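Local structure of putative (Helicobacter pylori, 4O8S) at residues M86-T91 with K95-L100; N8-M13 with A32-Y37; K28-L33 with L39-E44; L20-M25 with L57-S62. The protein is a nucleotidyltransferase-superfamily protein that, as in AbiEii-type toxins, probably transfers nucleotides to an acceptor. All coordinates share one frame; numbering follows the deposited sequence.

In the fold
From the N terminus, helix 4-19 supplies the first segment of contact 2, which closes when helix 29-36 returns to it. Contact 4 opens inside that loop, at 20-25 after helix 4-19, and closes at helix 56-63, joining the two, so contacts 2 and 4 cross. Contact 3, nested within the loop of contact 4, starts on helix 29-36, where it shares A32 and L33 with contact 2, and ends just before strand 46-50. Contact 1 follows all three, pairing hairpin strands 82-91 and 98-106. H9 of contact 2 ties it to contacts 1 and 3: ND1 probably bonds Y89 OH, and NE2 E44 O. V87 and V60 join contacts 1 and 4 by packing.

Contact 1 of 4, residues M86-T91 with K95-L100; sequences MVRYAT and KEEQTL
V87 and Y89 form antiparallel hydrogen-bonded pairs with L100 and Q98, on either side of the non-hydrogen-bonded pair R88-T99, the strand axes approaching to 4.6 Å with 146° between their directions. The arrangement is the turn end of a beta hairpin, strands 82-91 and 98-106, in the mixed sheet of this nucleotidyltransferase-type fold. Each hydrogen-bonded pair has two N-H...O bonds; L100 N to V87 O and Q98 N to Y89 O are the straighter, both 2.8 Å.

Side chains V87, Y89, Q98 and L100 share one face; Y89, Q98 and L100 meet helix 4-19, V87 meets L70. With CG of Y89 between its backbone N and carbonyl carbon (chi1 72°), the ring swings across to the partner strand. Q98 CB sits over one ring face, 3.7 Å from the centroid, a CH-pi contact, while Y89 OH bonds H9.

On the other face the extended R88 runs beside T99, and NH1 weakly bonds T99 OG1 at 3.3 Å. E97 crosses R88 without ion pairing: its OE2 lies 3.4 Å from R88 CD but 4.6 Å from R88 NE, and its OE1 bonds N71. At the rim of the guanidinium, selenomethionine M86 places CB 3.5 Å above the plane.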
loop_
_atom_site.group_PDB
_atom_site.type_symbol
_atom_site.label_atom_id
_atom_site.label_comp_id
_atom_site.label_asym_id
_atom_site.label_seq_id
_atom_site.Cartn_x
_atom_site.Cartn_y
_atom_site.Cartn_z
HETATM N N MSE A 86 -9.646 -9.598 12.492
HETATM C CA MSE A 86 -8.698 -10.681 12.261
HETATM C C MSE A 86 -9.460 -11.834 11.630
HETATM O O MSE A 86 -10.267 -12.502 12.286
HETATM C CB MSE A 86 -8.040 -11.101 13.570
HETATM C CG MSE A 86 -7.432 -9.909 14.305
HETATM SE SE MSE A 86 -5.982 -9.168 13.197
HETATM C CE MSE A 86 -5.965 -7.266 13.705
ATOM N N VAL A 87 -9.251 -12.028 10.331
ATOM C CA VAL A 87 -9.902 -13.117 9.621
ATOM C C VAL A 87 -9.050 -14.361 9.721
ATOM O O VAL A 87 -7.943 -14.402 9.188
ATOM C CB VAL A 87 -10.130 -12.772 8.146
ATOM C CG1 VAL A 87 -10.690 -13.972 7.412
ATOM C CG2 VAL A 87 -11.079 -11.579 8.036
ATOM N N ARG A 88 -9.553 -15.376 10.415
ATOM C CA ARG A 88 -8.772 -16.591 10.629
ATOM C C ARG A 88 -9.289 -17.723 9.751
ATOM O O ARG A 88 -10.498 -17.973 9.665
ATOM C CB ARG A 88 -8.758 -16.975 12.112
ATOM C CG ARG A 88 -8.485 -15.774 13.011
ATOM C CD ARG A 88 -8.157 -16.178 14.430
ATOM N NE ARG A 88 -8.192 -15.031 15.339
ATOM C CZ ARG A 88 -7.176 -14.187 15.528
ATOM N NH1 ARG A 88 -6.033 -14.347 14.864
ATOM N NH2 ARG A 88 -7.304 -13.176 16.383
ATOM N N TYR A 89 -8.360 -18.384 9.069
ATOM C CA TYR A 89 -8.745 -19.307 8.011
ATOM C C TYR A 89 -7.718 -20.408 7.850
ATOM O O TYR A 89 -6.568 -20.278 8.302
ATOM C CB TYR A 89 -8.895 -18.563 6.676
ATOM C CG TYR A 89 -7.567 -18.131 6.079
ATOM C CD1 TYR A 89 -6.993 -16.908 6.417
ATOM C CD2 TYR A 89 -6.889 -18.944 5.178
ATOM C CE1 TYR A 89 -5.782 -16.516 5.881
ATOM C CE2 TYR A 89 -5.682 -18.560 4.640
ATOM C CZ TYR A 89 -5.135 -17.348 4.985
ATOM O OH TYR A 89 -3.925 -16.974 4.452
ATOM N N ALA A 90 -8.143 -21.481 7.188
ATOM C CA ALA A 90 -7.248 -22.563 6.789
ATOM C C ALA A 90 -7.506 -22.856 5.315
ATOM O O ALA A 90 -8.410 -22.261 4.705
ATOM C CB ALA A 90 -7.491 -23.816 7.637
ATOM N N THR A 91 -6.717 -23.762 4.743
ATOM C CA THR A 91 -6.887 -24.143 3.341
ATOM C C THR A 91 -7.131 -25.641 3.221
ATOM O O THR A 91 -7.117 -26.360 4.222
ATOM C CB THR A 91 -5.653 -23.775 2.489
ATOM O OG1 THR A 91 -4.534 -24.579 2.884
ATOM C CG2 THR A 91 -5.299 -22.319 2.674
ATOM N N LYS A 95 -4.280 -27.300 7.123
ATOM C CA LYS A 95 -5.280 -26.972 8.141
ATOM C C LYS A 95 -4.723 -26.091 9.263
ATOM O O LYS A 95 -5.429 -25.773 10.224
ATOM C CB LYS A 95 -5.931 -28.240 8.710
ATOM C CG LYS A 95 -6.898 -28.942 7.744
ATOM C CD LYS A 95 -7.853 -27.944 7.082
ATOM C CE LYS A 95 -8.896 -28.640 6.198
ATOM N NZ LYS A 95 -8.295 -29.490 5.122
ATOM N N GLU A 96 -3.462 -25.692 9.130
ATOM C CA GLU A 96 -2.850 -24.768 10.077
ATOM C C GLU A 96 -3.429 -23.367 9.896
ATOM O O GLU A 96 -3.495 -22.852 8.774
ATOM C CB GLU A 96 -1.332 -24.743 9.903
ATOM C CG GLU A 96 -0.657 -23.512 10.480
ATOM C CD GLU A 96 0.857 -23.587 10.382
ATOM O OE1 GLU A 96 1.448 -24.477 11.036
ATOM O OE2 GLU A 96 1.454 -22.760 9.649
ATOM N N GLU A 97 -3.841 -22.755 11.004
ATOM C CA GLU A 97 -4.597 -21.503 10.956
ATOM C C GLU A 97 -3.739 -20.301 10.569
ATOM O O GLU A 97 -2.680 -20.058 11.142
ATOM C CB GLU A 97 -5.325 -21.241 12.287
ATOM C CG GLU A 97 -6.261 -20.023 12.260
ATOM C CD GLU A 97 -7.232 -19.982 13.440
ATOM O OE1 GLU A 97 -8.343 -20.554 13.322
ATOM O OE2 GLU A 97 -6.890 -19.363 14.477
ATOM N N GLN A 98 -4.217 -19.554 9.583
ATOM C CA GLN A 98 -3.533 -18.350 9.139
ATOM C C GLN A 98 -4.397 -17.163 9.510
ATOM O O GLN A 98 -5.598 -17.315 9.775
ATOM C CB GLN A 98 -3.347 -18.371 7.620
ATOM C CG GLN A 98 -2.611 -19.600 7.077
ATOM C CD GLN A 98 -1.298 -19.851 7.789
ATOM O OE1 GLN A 98 -1.083 -20.925 8.353
ATOM N NE2 GLN A 98 -0.409 -18.862 7.768
ATOM N N THR A 99 -3.792 -15.982 9.515
ATOM C CA THR A 99 -4.524 -14.766 9.831
ATOM C C THR A 99 -4.428 -13.745 8.692
ATOM O O THR A 99 -3.329 -13.458 8.198
ATOM C CB THR A 99 -3.997 -14.128 11.138
ATOM O OG1 THR A 99 -4.194 -15.042 12.232
ATOM C CG2 THR A 99 -4.733 -12.810 11.434
ATOM N N LEU A 100 -5.581 -13.219 8.280
ATOM C CA LEU A 100 -5.643 -12.046 7.413
ATOM C C LEU A 100 -6.130 -10.852 8.223
ATOM O O LEU A 100 -7.251 -10.863 8.749
ATOM C CB LEU A 100 -6.588 -12.275 6.227
ATOM C CG LEU A 100 -6.884 -11.033 5.374
ATOM C CD1 LEU A 100 -5.592 -10.471 4.823
ATOM C CD2 LEU A 100 -7.827 -11.371 4.230
#

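Contact 2 of 4, residues N8-M13 with A32-Y37; sequences NHEKLM and ALYLGY
Y34 OH donates to E10 OE1 over just 2.5 Å, the one hydrogen bond between these two helical segments and a short one. The flat groups are strongly turned, with carboxylate and ring planes 68° apart. OE1 lies in the plane of the ring at its hydroxyl edge, and the hydroxyl meets the carboxylate from above, 57° out of its plane. From OE1 the carboxylate slants away from the ring plane toward OE2, and E10 CD comes to 3.6 Å of Y34 CE2.

Both side chains leave their helices with CG anti to the backbone N (chi1 -180° in E10), and E10 continues extended beyond CG. That reach bridges backbones whose nearest CA atoms, those of E10 and L35, are 8.7 Å apart. Beside the polar pair, L35 CD2 comes to 4.3 Å of E10 OE2, a loose apolar flank, and selenomethionine M13 also turns toward the second helix. The modest 197 Å² buried agrees with a meeting made by a few long side chains.

E10 OE2 forms a salt bridge with R14, whose positive charge would be expected to favour a carboxylate here; the Y34 ring also meets F42 edge-to-face. Helix 4-19 packs its other residues H9, L12 and M13 on L100 of strand 98-106, while helix 29-36 rests through A32 and L33 on helix 126-139 and through L35 on strand 121-124.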
loop_
_atom_site.group_PDB
_atom_site.type_symbol
_atom_site.label_atom_id
_atom_site.label_comp_id
_atom_site.label_asym_id
_atom_site.label_seq_id
_atom_site.Cartn_x
_atom_site.Cartn_y
_atom_site.Cartn_z
ATOM N N ASN A 8 -2.504 -19.048 -1.469
ATOM C CA ASN A 8 -3.850 -19.132 -0.923
ATOM C C ASN A 8 -4.241 -17.825 -0.237
ATOM O O ASN A 8 -5.389 -17.390 -0.330
ATOM C CB ASN A 8 -3.985 -20.337 0.002
ATOM C CG ASN A 8 -4.105 -21.633 -0.776
ATOM O OD1 ASN A 8 -4.840 -21.701 -1.763
ATOM N ND2 ASN A 8 -3.359 -22.651 -0.365
ATOM N N HIS A 9 -3.272 -17.186 0.412
ATOM C CA HIS A 9 -3.490 -15.879 1.025
ATOM C C HIS A 9 -3.922 -14.841 -0.021
ATOM O O HIS A 9 -4.915 -14.127 0.168
ATOM C CB HIS A 9 -2.222 -15.412 1.734
ATOM C CG HIS A 9 -2.438 -14.258 2.667
ATOM N ND1 HIS A 9 -3.133 -14.383 3.855
ATOM C CD2 HIS A 9 -2.035 -12.967 2.602
ATOM C CE1 HIS A 9 -3.154 -13.216 4.473
ATOM N NE2 HIS A 9 -2.497 -12.337 3.737
ATOM N N GLU A 10 -3.179 -14.756 -1.123
ATOM C CA GLU A 10 -3.538 -13.821 -2.195
ATOM C C GLU A 10 -4.929 -14.109 -2.743
ATOM O O GLU A 10 -5.702 -13.194 -3.041
ATOM C CB GLU A 10 -2.512 -13.870 -3.338
ATOM C CG GLU A 10 -2.862 -12.889 -4.477
ATOM C CD GLU A 10 -1.782 -12.740 -5.550
ATOM O OE1 GLU A 10 -0.657 -13.266 -5.380
ATOM O OE2 GLU A 10 -2.068 -12.067 -6.570
ATOM N N LYS A 11 -5.250 -15.387 -2.886
ATOM C CA LYS A 11 -6.553 -15.782 -3.416
ATOM C C LYS A 11 -7.689 -15.317 -2.503
ATOM O O LYS A 11 -8.732 -14.845 -2.976
ATOM C CB LYS A 11 -6.593 -17.298 -3.579
ATOM C CG LYS A 11 -7.942 -17.862 -4.001
ATOM C CD LYS A 11 -7.876 -19.391 -3.935
ATOM C CE LYS A 11 -9.095 -20.064 -4.548
ATOM N NZ LYS A 11 -9.000 -21.561 -4.443
ATOM N N LEU A 12 -7.489 -15.437 -1.192
ATOM C CA LEU A 12 -8.503 -14.968 -0.257
ATOM C C LEU A 12 -8.602 -13.459 -0.299
ATOM O O LEU A 12 -9.699 -12.919 -0.325
ATOM C CB LEU A 12 -8.198 -15.434 1.167
ATOM C CG LEU A 12 -9.034 -14.836 2.303
ATOM C CD1 LEU A 12 -10.511 -15.186 2.196
ATOM C CD2 LEU A 12 -8.463 -15.316 3.638
HETATM N N MSE A 13 -7.458 -12.773 -0.316
HETATM C CA MSE A 13 -7.482 -11.313 -0.376
HETATM C C MSE A 13 -8.230 -10.800 -1.603
HETATM O O MSE A 13 -9.085 -9.913 -1.486
HETATM C CB MSE A 13 -6.067 -10.742 -0.340
HETATM C CG MSE A 13 -5.333 -10.979 0.979
HETATM SE SE MSE A 13 -3.721 -9.811 1.006
HETATM C CE MSE A 13 -2.757 -10.518 -0.536
ATOM N N ALA A 32 -2.879 -2.368 -1.967
ATOM C CA ALA A 32 -3.409 -1.707 -3.173
ATOM C C ALA A 32 -2.321 -1.690 -4.239
ATOM O O ALA A 32 -2.556 -2.029 -5.407
ATOM C CB ALA A 32 -3.844 -0.292 -2.864
ATOM N N LEU A 33 -1.110 -1.336 -3.830
ATOM C CA LEU A 33 0.031 -1.408 -4.749
ATOM C C LEU A 33 0.237 -2.827 -5.304
ATOM O O LEU A 33 0.486 -3.011 -6.510
ATOM C CB LEU A 33 1.295 -0.907 -4.066
ATOM C CG LEU A 33 1.314 0.585 -3.738
ATOM C CD1 LEU A 33 2.573 0.930 -2.961
ATOM C CD2 LEU A 33 1.234 1.433 -5.017
ATOM N N TYR A 34 0.089 -3.832 -4.443
ATOM C CA TYR A 34 0.309 -5.214 -4.859
ATOM C C TYR A 34 -0.759 -5.783 -5.798
ATOM O O TYR A 34 -0.417 -6.432 -6.792
ATOM C CB TYR A 34 0.458 -6.132 -3.645
ATOM C CG TYR A 34 0.653 -7.581 -4.023
ATOM C CD1 TYR A 34 1.847 -8.014 -4.604
ATOM C CD2 TYR A 34 -0.350 -8.519 -3.813
ATOM C CE1 TYR A 34 2.040 -9.353 -4.954
ATOM C CE2 TYR A 34 -0.167 -9.866 -4.167
ATOM C CZ TYR A 34 1.035 -10.270 -4.740
ATOM O OH TYR A 34 1.236 -11.591 -5.096
ATOM N N LEU A 35 -2.035 -5.560 -5.476
ATOM C CA LEU A 35 -3.133 -6.137 -6.254
ATOM C C LEU A 35 -3.460 -5.266 -7.470
ATOM O O LEU A 35 -3.938 -5.755 -8.488
ATOM C CB LEU A 35 -4.395 -6.265 -5.398
ATOM C CG LEU A 35 -4.379 -7.313 -4.276
ATOM C CD1 LEU A 35 -5.716 -7.350 -3.542
ATOM C CD2 LEU A 35 -4.045 -8.685 -4.845
ATOM N N GLY A 36 -3.225 -3.967 -7.339
ATOM C CA GLY A 36 -3.627 -3.035 -8.373
ATOM C C GLY A 36 -2.510 -2.479 -9.244
ATOM O O GLY A 36 -2.752 -2.161 -10.410
ATOM N N TYR A 37 -1.297 -2.356 -8.710
ATOM C CA TYR A 37 -0.300 -1.586 -9.441
ATOM C C TYR A 37 1.023 -2.287 -9.733
ATOM O O TYR A 37 1.985 -1.632 -10.151
ATOM C CB TYR A 37 -0.060 -0.250 -8.746
ATOM C CG TYR A 37 -1.312 0.609 -8.638
ATOM C CD1 TYR A 37 -1.872 1.201 -9.770
ATOM C CD2 TYR A 37 -1.926 0.835 -7.404
ATOM C CE1 TYR A 37 -3.010 1.997 -9.677
ATOM C CE2 TYR A 37 -3.063 1.633 -7.294
ATOM C CZ TYR A 37 -3.600 2.210 -8.431
ATOM O OH TYR A 37 -4.717 3.013 -8.347
#

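Contact 3 of 4, residues K28-L33 with L39-E44; sequences KGETAL and LNRFSE
R41 starts from the conformation with CG between backbone N and carbonyl carbon (chi1 67°) and then runs extended to NE, while E30 sets CG anti to its own carbonyl carbon and stretches outward; the two side chains cross with their charged ends together. R41 NH2 donates to E30 OE1 at 3.1 Å, 153° at the hydrogen, within a salt bridge. The acceptor lies close to the guanidinium plane, yet the donor stands 68° out of the carboxylate plane, so this is a single-atom grip and not a paired, coplanar one. Each charge has a second partner: K133 at E30 OE2 and D152 at R41 NE, which would limit rotation of both groups.

The nucleotidyltransferase superfamily signature is a G-[GS] turn leading into a helix, followed by a Dx[DE] pair. G29-E30, with glutamate in the second place, and D45/D47 are consistent with a variant of it; K28 forms a salt bridge with D49 of strand 46-50.

Further along the loop, S43 OG, anti to its backbone N, hydrogen-bonds with T31 OG1 at 2.7 Å; T31 OG1 also bonds D45 O. At the far end L39 N bonds L33 O over 3.1 Å, coming from above the carbonyl plane. L39 CB packs 3.9 Å from L33 CB, and L39 CD2 lies 3.9 Å from E30 O.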
loop_
_atom_site.group_PDB
_atom_site.type_symbol
_atom_site.label_atom_id
_atom_site.label_comp_id
_atom_site.label_asym_id
_atom_site.label_seq_id
_atom_site.Cartn_x
_atom_site.Cartn_y
_atom_site.Cartn_z
ATOM N N LYS A 28 -6.471 0.662 -0.038
ATOM C CA LYS A 28 -5.366 1.592 -0.095
ATOM C C LYS A 28 -4.080 0.907 0.346
ATOM O O LYS A 28 -4.026 -0.314 0.482
ATOM C CB LYS A 28 -5.635 2.811 0.794
ATOM C CG LYS A 28 -5.875 2.429 2.258
ATOM C CD LYS A 28 -6.078 3.669 3.137
ATOM C CE LYS A 28 -6.363 3.235 4.590
ATOM N NZ LYS A 28 -6.560 4.414 5.475
ATOM N N GLY A 29 -3.047 1.714 0.535
ATOM C CA GLY A 29 -1.778 1.255 1.053
ATOM C C GLY A 29 -1.081 0.176 0.262
ATOM O O GLY A 29 -1.183 0.100 -0.985
ATOM N N GLU A 30 -0.386 -0.685 0.997
ATOM C CA GLU A 30 0.556 -1.612 0.393
ATOM C C GLU A 30 -0.096 -2.650 -0.479
ATOM O O GLU A 30 0.398 -2.971 -1.566
ATOM C CB GLU A 30 1.400 -2.257 1.495
ATOM C CG GLU A 30 2.293 -1.195 2.116
ATOM C CD GLU A 30 2.902 -1.604 3.440
ATOM O OE1 GLU A 30 2.888 -2.817 3.772
ATOM O OE2 GLU A 30 3.419 -0.697 4.133
ATOM N N THR A 31 -1.209 -3.191 -0.017
ATOM C CA THR A 31 -1.846 -4.247 -0.781
ATOM C C THR A 31 -2.591 -3.669 -1.988
ATOM O O THR A 31 -2.859 -4.389 -2.951
ATOM C CB THR A 31 -2.691 -5.165 0.134
ATOM O OG1 THR A 31 -1.812 -5.742 1.129
ATOM C CG2 THR A 31 -3.375 -6.304 -0.653
ATOM N N ALA A 32 -2.879 -2.368 -1.967
ATOM C CA ALA A 32 -3.409 -1.707 -3.173
ATOM C C ALA A 32 -2.321 -1.690 -4.239
ATOM O O ALA A 32 -2.556 -2.029 -5.407
ATOM C CB ALA A 32 -3.844 -0.292 -2.864
ATOM N N LEU A 33 -1.110 -1.336 -3.830
ATOM C CA LEU A 33 0.031 -1.408 -4.749
ATOM C C LEU A 33 0.237 -2.827 -5.304
ATOM O O LEU A 33 0.486 -3.011 -6.510
ATOM C CB LEU A 33 1.295 -0.907 -4.066
ATOM C CG LEU A 33 1.314 0.585 -3.738
ATOM C CD1 LEU A 33 2.573 0.930 -2.961
ATOM C CD2 LEU A 33 1.234 1.433 -5.017
ATOM N N LEU A 39 3.203 -4.010 -7.684
ATOM C CA LEU A 39 4.293 -4.000 -6.712
ATOM C C LEU A 39 5.034 -5.345 -6.731
ATOM O O LEU A 39 4.397 -6.405 -6.730
ATOM C CB LEU A 39 3.738 -3.738 -5.301
ATOM C CG LEU A 39 4.749 -3.679 -4.149
ATOM C CD1 LEU A 39 5.650 -2.471 -4.269
ATOM C CD2 LEU A 39 3.998 -3.646 -2.799
ATOM N N ASN A 40 6.365 -5.316 -6.728
ATOM C CA ASN A 40 7.131 -6.560 -6.847
ATOM C C ASN A 40 7.670 -7.099 -5.514
ATOM O O ASN A 40 8.801 -7.591 -5.433
ATOM C CB ASN A 40 8.266 -6.414 -7.877
ATOM C CG ASN A 40 9.239 -5.326 -7.508
ATOM O OD1 ASN A 40 8.876 -4.350 -6.837
ATOM N ND2 ASN A 40 10.493 -5.488 -7.921
ATOM N N ARG A 41 6.858 -6.986 -4.465
ATOM C CA ARG A 41 7.096 -7.719 -3.222
ATOM C C ARG A 41 5.701 -8.117 -2.786
ATOM O O ARG A 41 4.718 -7.509 -3.228
ATOM C CB ARG A 41 7.758 -6.827 -2.168
ATOM C CG ARG A 41 6.868 -5.681 -1.659
ATOM C CD ARG A 41 7.493 -4.999 -0.438
ATOM N NE ARG A 41 6.659 -3.920 0.097
ATOM C CZ ARG A 41 5.631 -4.127 0.920
ATOM N NH1 ARG A 41 5.330 -5.366 1.285
ATOM N NH2 ARG A 41 4.905 -3.103 1.377
ATOM N N PHE A 42 5.598 -9.145 -1.959
ATOM C CA PHE A 42 4.307 -9.580 -1.447
ATOM C C PHE A 42 3.793 -8.608 -0.390
ATOM O O PHE A 42 4.575 -7.840 0.196
ATOM C CB PHE A 42 4.440 -10.981 -0.839
ATOM C CG PHE A 42 3.133 -11.710 -0.697
ATOM C CD1 PHE A 42 2.262 -11.823 -1.777
ATOM C CD2 PHE A 42 2.780 -12.306 0.517
ATOM C CE1 PHE A 42 1.047 -12.507 -1.649
ATOM C CE2 PHE A 42 1.573 -12.993 0.648
ATOM C CZ PHE A 42 0.707 -13.090 -0.437
ATOM N N SER A 43 2.481 -8.641 -0.156
ATOM C CA SER A 43 1.814 -7.804 0.852
ATOM C C SER A 43 0.692 -8.638 1.466
ATOM O O SER A 43 -0.019 -9.327 0.739
ATOM C CB SER A 43 1.210 -6.571 0.182
ATOM O OG SER A 43 0.882 -5.553 1.126
ATOM N N GLU A 44 0.497 -8.563 2.783
ATOM C CA GLU A 44 -0.400 -9.515 3.441
ATOM C C GLU A 44 -1.617 -8.915 4.161
ATOM O O GLU A 44 -2.524 -9.659 4.515
ATOM C CB GLU A 44 0.369 -10.383 4.461
ATOM C CG GLU A 44 1.793 -10.737 4.077
ATOM C CD GLU A 44 2.603 -11.262 5.270
ATOM O OE1 GLU A 44 2.880 -10.471 6.207
ATOM O OE2 GLU A 44 2.955 -12.464 5.268
#

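Contact 4 of 4, residues L20-M25 with L57-S62; sequences LADTPM and LGRVKS
R59 reaches from helix 56-63 into the loop 20-25, where three residues receive it on different sides. T23 CG2 covers one face of the guanidinium, 3.5 Å above the plane and displaced toward its rim, with R59 NH1 as its nearest atom at 3.6 Å. L20 touches the aliphatic root instead, its CD2 lying 3.7 Å from R59 CB and 4.0 Å from R59 CG. D22 approaches the edge of the guanidinium, its carboxylate turned 70° from that plane. The charges are placed for a salt bridge, but the modelled D22 OD1 and R59 NH2 are too close, so the details of this pairing are doubtful.

Two bends give R59 its shape: CB and CG lie on L20, and turns at chi2 (-60°) and chi3 (-66°) then bring the guanidinium to T23 and D22. NH2 probably also bonds N19 O, at the end of helix 4-19, though its place is less sure.

Behind these groups the loop is braced by its own bonds. L20 O accepts both T23 N, at 3.0 Å, and T23 OG1, at 2.8 Å, the hydroxyl lying in the carbonyl plane on a lone pair. T23 OG1 in turn accepts from M25 N, 3.1 Å away, forming an ST turn, which is consistent with the T23 methyl being held facing R59.

Further out, L20 packs on F48 of strand 46-50, and L57 and V60 pack on I73 of strand 68-75, so the contact joins the end of helix 4-19 to helix 56-63 beside the mixed sheet.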
loop_
_atom_site.group_PDB
_atom_site.type_symbol
_atom_site.label_atom_id
_atom_site.label_comp_id
_atom_site.label_asym_id
_atom_site.label_seq_id
_atom_site.Cartn_x
_atom_site.Cartn_y
_atom_site.Cartn_z
ATOM N N LEU A 20 -16.221 -6.616 -2.502
ATOM C CA LEU A 20 -16.563 -5.272 -2.041
ATOM C C LEU A 20 -16.676 -4.227 -3.155
ATOM O O LEU A 20 -16.873 -3.039 -2.872
ATOM C CB LEU A 20 -15.549 -4.805 -0.998
ATOM C CG LEU A 20 -15.416 -5.717 0.227
ATOM C CD1 LEU A 20 -14.188 -5.348 1.056
ATOM C CD2 LEU A 20 -16.683 -5.633 1.085
ATOM N N ALA A 21 -16.575 -4.647 -4.413
ATOM C CA ALA A 21 -16.591 -3.685 -5.527
ATOM C C ALA A 21 -17.907 -2.899 -5.668
ATOM O O ALA A 21 -17.932 -1.803 -6.252
ATOM C CB ALA A 21 -16.233 -4.373 -6.833
ATOM N N ASP A 22 -18.997 -3.447 -5.133
ATOM C CA ASP A 22 -20.270 -2.731 -5.157
ATOM C C ASP A 22 -20.562 -1.947 -3.871
ATOM O O ASP A 22 -21.671 -1.442 -3.693
ATOM C CB ASP A 22 -21.424 -3.684 -5.485
ATOM C CG ASP A 22 -21.530 -4.836 -4.502
ATOM O OD1 ASP A 22 -20.563 -5.079 -3.753
ATOM O OD2 ASP A 22 -22.577 -5.518 -4.491
ATOM N N THR A 23 -19.567 -1.833 -2.987
ATOM C CA THR A 23 -19.700 -1.035 -1.761
ATOM C C THR A 23 -18.842 0.220 -1.901
ATOM O O THR A 23 -18.155 0.380 -2.915
ATOM C CB THR A 23 -19.221 -1.823 -0.542
ATOM O OG1 THR A 23 -17.789 -1.846 -0.542
ATOM C CG2 THR A 23 -19.774 -3.249 -0.566
ATOM N N PRO A 24 -18.874 1.128 -0.903
ATOM C CA PRO A 24 -17.988 2.287 -1.078
ATOM C C PRO A 24 -16.563 2.054 -0.552
ATOM O O PRO A 24 -15.785 3.009 -0.506
ATOM C CB PRO A 24 -18.672 3.386 -0.243
ATOM C CG PRO A 24 -20.044 2.825 0.140
ATOM C CD PRO A 24 -19.845 1.350 0.187
HETATM N N MSE A 25 -16.243 0.824 -0.155
HETATM C CA MSE A 25 -14.902 0.474 0.338
HETATM C C MSE A 25 -13.811 0.720 -0.716
HETATM O O MSE A 25 -13.947 0.287 -1.854
HETATM C CB MSE A 25 -14.870 -1.004 0.726
HETATM C CG MSE A 25 -15.797 -1.345 1.862
HETATM SE SE MSE A 25 -14.867 -1.111 3.605
HETATM C CE MSE A 25 -13.992 -2.827 3.743
ATOM N N LEU A 57 -18.698 -8.294 7.972
ATOM C CA LEU A 57 -18.754 -9.707 8.326
ATOM C C LEU A 57 -19.472 -10.547 7.261
ATOM O O LEU A 57 -19.014 -11.642 6.904
ATOM C CB LEU A 57 -19.434 -9.883 9.686
ATOM C CG LEU A 57 -18.656 -9.386 10.904
ATOM C CD1 LEU A 57 -19.377 -9.783 12.190
ATOM C CD2 LEU A 57 -17.265 -9.952 10.877
ATOM N N GLY A 58 -20.583 -10.023 6.747
ATOM C CA GLY A 58 -21.362 -10.738 5.750
ATOM C C GLY A 58 -20.658 -10.851 4.408
ATOM O O GLY A 58 -20.602 -11.931 3.812
ATOM N N ARG A 59 -20.125 -9.734 3.925
ATOM C CA ARG A 59 -19.409 -9.739 2.654
ATOM C C ARG A 59 -18.203 -10.673 2.728
ATOM O O ARG A 59 -17.937 -11.447 1.800
ATOM C CB ARG A 59 -18.964 -8.322 2.274
ATOM C CG ARG A 59 -20.067 -7.270 2.340
ATOM C CD ARG A 59 -21.220 -7.597 1.398
ATOM N NE ARG A 59 -20.793 -7.521 0.008
ATOM C CZ ARG A 59 -21.292 -6.680 -0.894
ATOM N NH1 ARG A 59 -22.273 -5.836 -0.572
ATOM N NH2 ARG A 59 -20.812 -6.694 -2.134
ATOM N N VAL A 60 -17.478 -10.620 3.842
ATOM C CA VAL A 60 -16.309 -11.474 3.980
ATOM C C VAL A 60 -16.689 -12.951 3.922
ATOM O O VAL A 60 -16.045 -13.728 3.203
ATOM C CB VAL A 60 -15.499 -11.169 5.257
ATOM C CG1 VAL A 60 -14.446 -12.247 5.484
ATOM C CG2 VAL A 60 -14.846 -9.807 5.142
ATOM N N LYS A 61 -17.732 -13.343 4.654
ATOM C CA LYS A 61 -18.150 -14.744 4.623
ATOM C C LYS A 61 -18.667 -15.140 3.232
ATOM O O LYS A 61 -18.366 -16.223 2.739
ATOM C CB LYS A 61 -19.152 -15.064 5.745
ATOM C CG LYS A 61 -20.533 -14.443 5.592
ATOM C CD LYS A 61 -21.535 -15.388 4.895
ATOM C CE LYS A 61 -22.954 -14.797 4.880
ATOM N NZ LYS A 61 -23.045 -13.465 4.202
ATOM N N SER A 62 -19.396 -14.244 2.575
ATOM C CA SER A 62 -19.921 -14.557 1.250
ATOM C C SER A 62 -18.831 -14.454 0.170
ATOM O O SER A 62 -19.047 -14.849 -0.979
ATOM C CB SER A 62 -21.130 -13.671 0.912
ATOM O OG SER A 62 -20.725 -12.405 0.420
#